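Long-range contact in Alr1010 protein (Nostoc, PDB 3URG), which probably binds calcium ions in the cyanobacterial cell: residues V24-T29 / L140-K145. Residues are numbered along the deposited sequence; the frame is centred on the assembly and turned at random.
Sequences VERDET and LARGYK
R142 and V24 meet where the C-terminal end of helix 127-141 faces the loop leading into helix 28-39, a surface contact between the two ends of the chain. The helix closes in a Schellman motif, with G143 at positive phi. Bent at both chi2 (-72°) and chi3 (-62°), the R142 chain brings its guanidinium over to the loop, where NH1 donates to V24 O at 3.0 Å. The bond is fairly straight and lies in the planes of both the guanidinium and the carbonyl. NE of R142 reaches Y144 OH at 3.1 Å, and these two in-plane bonds fix the rotation of the guanidinium; the hydroxyl is also hydrogen-bonded to E31 of helix 28-39. R142 CB sits over the centre of the Y144 ring. Cut back to alanine, this position is likely to leave V24 O and Y144 OH without their guanidinium donor and R26 CG without the face it rests on. Next to the NH1 bond, V24 CG2 packs on A141 CB and R142 CD, each at 3.9 Å. The R26 guanidinium, its plane 84° from that of R142, grips E28 side-on through NE and NH2, while R26 CG sits over one face of the R142 guanidinium, offset toward its rim, 3.4 Å from R142 NH2.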
loop_
_atom_site.group_PDB
_atom_site.type_symbol
_atom_site.label_atom_id
_atom_site.label_comp_id
_atom_site.label_asym_id
_atom_site.label_seq_id
_atom_site.Cartn_x
_atom_site.Cartn_y
_atom_site.Cartn_z
ATOM N N VAL A 24 -11.131 -11.321 -7.109
ATOM C CA VAL A 24 -12.041 -11.435 -5.973
ATOM C C VAL A 24 -13.386 -10.798 -6.300
ATOM O O VAL A 24 -13.483 -9.929 -7.172
ATOM C CB VAL A 24 -11.456 -10.796 -4.698
ATOM C CG1 VAL A 24 -10.064 -11.348 -4.419
ATOM C CG2 VAL A 24 -11.410 -9.279 -4.831
ATOM N N GLU A 25 -14.429 -11.239 -5.610
ATOM C CA GLU A 25 -15.756 -10.680 -5.822
ATOM C C GLU A 25 -15.837 -9.301 -5.185
ATOM O O GLU A 25 -15.047 -8.966 -4.302
ATOM C CB GLU A 25 -16.826 -11.595 -5.222
ATOM C CG GLU A 25 -16.947 -12.951 -5.908
ATOM C CD GLU A 25 -17.560 -12.860 -7.298
ATOM O OE1 GLU A 25 -18.469 -13.664 -7.597
ATOM O OE2 GLU A 25 -17.142 -11.986 -8.087
ATOM N N ARG A 26 -16.793 -8.501 -5.638
ATOM C CA ARG A 26 -17.023 -7.199 -5.031
ATOM C C ARG A 26 -17.215 -7.338 -3.527
ATOM O O ARG A 26 -17.877 -8.272 -3.054
ATOM C CB ARG A 26 -18.247 -6.527 -5.656
ATOM C CG ARG A 26 -17.946 -5.812 -6.964
ATOM C CD ARG A 26 -19.203 -5.188 -7.556
ATOM N NE ARG A 26 -19.699 -4.072 -6.747
ATOM C CZ ARG A 26 -19.423 -2.794 -6.992
ATOM N NH1 ARG A 26 -18.639 -2.476 -8.015
ATOM N NH2 ARG A 26 -19.917 -1.834 -6.216
ATOM N N ASP A 27 -16.606 -6.424 -2.777
ATOM C CA ASP A 27 -16.876 -6.286 -1.351
ATOM C C ASP A 27 -17.480 -4.900 -1.176
ATOM O O ASP A 27 -16.769 -3.899 -1.273
ATOM C CB ASP A 27 -15.585 -6.420 -0.525
ATOM C CG ASP A 27 -15.829 -6.274 0.981
ATOM O OD1 ASP A 27 -16.691 -5.473 1.388
ATOM O OD2 ASP A 27 -15.149 -6.959 1.761
ATOM N N GLU A 28 -18.786 -4.836 -0.924
ATOM C CA GLU A 28 -19.496 -3.555 -0.963
ATOM C C GLU A 28 -19.089 -2.611 0.166
ATOM O O GLU A 28 -19.146 -1.398 0.017
ATOM C CB GLU A 28 -21.017 -3.764 -0.979
ATOM C CG GLU A 28 -21.516 -4.551 -2.179
ATOM C CD GLU A 28 -21.142 -3.907 -3.509
ATOM O OE1 GLU A 28 -20.909 -2.678 -3.544
ATOM O OE2 GLU A 28 -21.090 -4.633 -4.522
ATOM N N THR A 29 -18.669 -3.160 1.299
ATOM C CA THR A 29 -18.179 -2.304 2.368
ATOM C C THR A 29 -16.917 -1.561 1.907
ATOM O O THR A 29 -16.782 -0.352 2.110
ATOM C CB THR A 29 -17.870 -3.116 3.638
ATOM O OG1 THR A 29 -19.043 -3.829 4.042
ATOM C CG2 THR A 29 -17.428 -2.191 4.764
ATOM N N LEU A 140 -6.337 -3.676 -5.871
ATOM C CA LEU A 140 -5.455 -4.328 -6.846
ATOM C C LEU A 140 -6.047 -5.658 -7.306
ATOM O O LEU A 140 -6.079 -5.958 -8.493
ATOM C CB LEU A 140 -4.076 -4.561 -6.229
ATOM C CG LEU A 140 -3.292 -3.274 -5.971
ATOM C CD1 LEU A 140 -2.009 -3.554 -5.204
ATOM C CD2 LEU A 140 -2.992 -2.581 -7.290
ATOM N N ALA A 141 -6.537 -6.438 -6.349
ATOM C CA ALA A 141 -7.173 -7.715 -6.640
ATOM C C ALA A 141 -8.342 -7.549 -7.616
ATOM O O ALA A 141 -8.615 -8.433 -8.433
ATOM C CB ALA A 141 -7.653 -8.356 -5.351
ATOM N N ARG A 142 -9.043 -6.424 -7.528
ATOM C CA ARG A 142 -10.198 -6.216 -8.390
ATOM C C ARG A 142 -9.743 -5.832 -9.792
ATOM O O ARG A 142 -10.537 -5.816 -10.737
ATOM C CB ARG A 142 -11.150 -5.147 -7.810
ATOM C CG ARG A 142 -11.998 -5.624 -6.635
ATOM C CD ARG A 142 -13.088 -6.590 -7.091
ATOM N NE ARG A 142 -14.011 -5.929 -8.007
ATOM C CZ ARG A 142 -14.928 -6.561 -8.723
ATOM N NH1 ARG A 142 -15.051 -7.881 -8.626
ATOM N NH2 ARG A 142 -15.717 -5.870 -9.538
ATOM N N GLY A 143 -8.462 -5.531 -9.938
ATOM C CA GLY A 143 -7.949 -5.133 -11.234
ATOM C C GLY A 143 -8.140 -3.654 -11.509
ATOM O O GLY A 143 -7.998 -3.207 -12.642
ATOM N N TYR A 144 -8.463 -2.883 -10.477
ATOM C CA TYR A 144 -8.635 -1.446 -10.659
ATOM C C TYR A 144 -7.275 -0.792 -10.869
ATOM O O TYR A 144 -6.281 -1.226 -10.304
ATOM C CB TYR A 144 -9.322 -0.803 -9.445
ATOM C CG TYR A 144 -10.694 -1.367 -9.122
ATOM C CD1 TYR A 144 -11.492 -1.923 -10.114
ATOM C CD2 TYR A 144 -11.195 -1.328 -7.824
ATOM C CE1 TYR A 144 -12.742 -2.437 -9.822
ATOM C CE2 TYR A 144 -12.445 -1.845 -7.522
ATOM C CZ TYR A 144 -13.211 -2.396 -8.527
ATOM O OH TYR A 144 -14.457 -2.908 -8.237
ATOM N N LYS A 145 -7.240 0.267 -11.665
ATOM C CA LYS A 145 -6.021 1.059 -11.785
ATOM C C LYS A 145 -6.360 2.536 -11.876
ATOM O O LYS A 145 -7.470 2.898 -12.257
ATOM C CB LYS A 145 -5.174 0.607 -12.981
ATOM C CG LYS A 145 -5.965 0.018 -14.120
ATOM C CD LYS A 145 -5.052 -0.693 -15.115
ATOM C CE LYS A 145 -5.843 -1.260 -16.291
ATOM N NZ LYS A 145 -4.965 -1.972 -17.266
#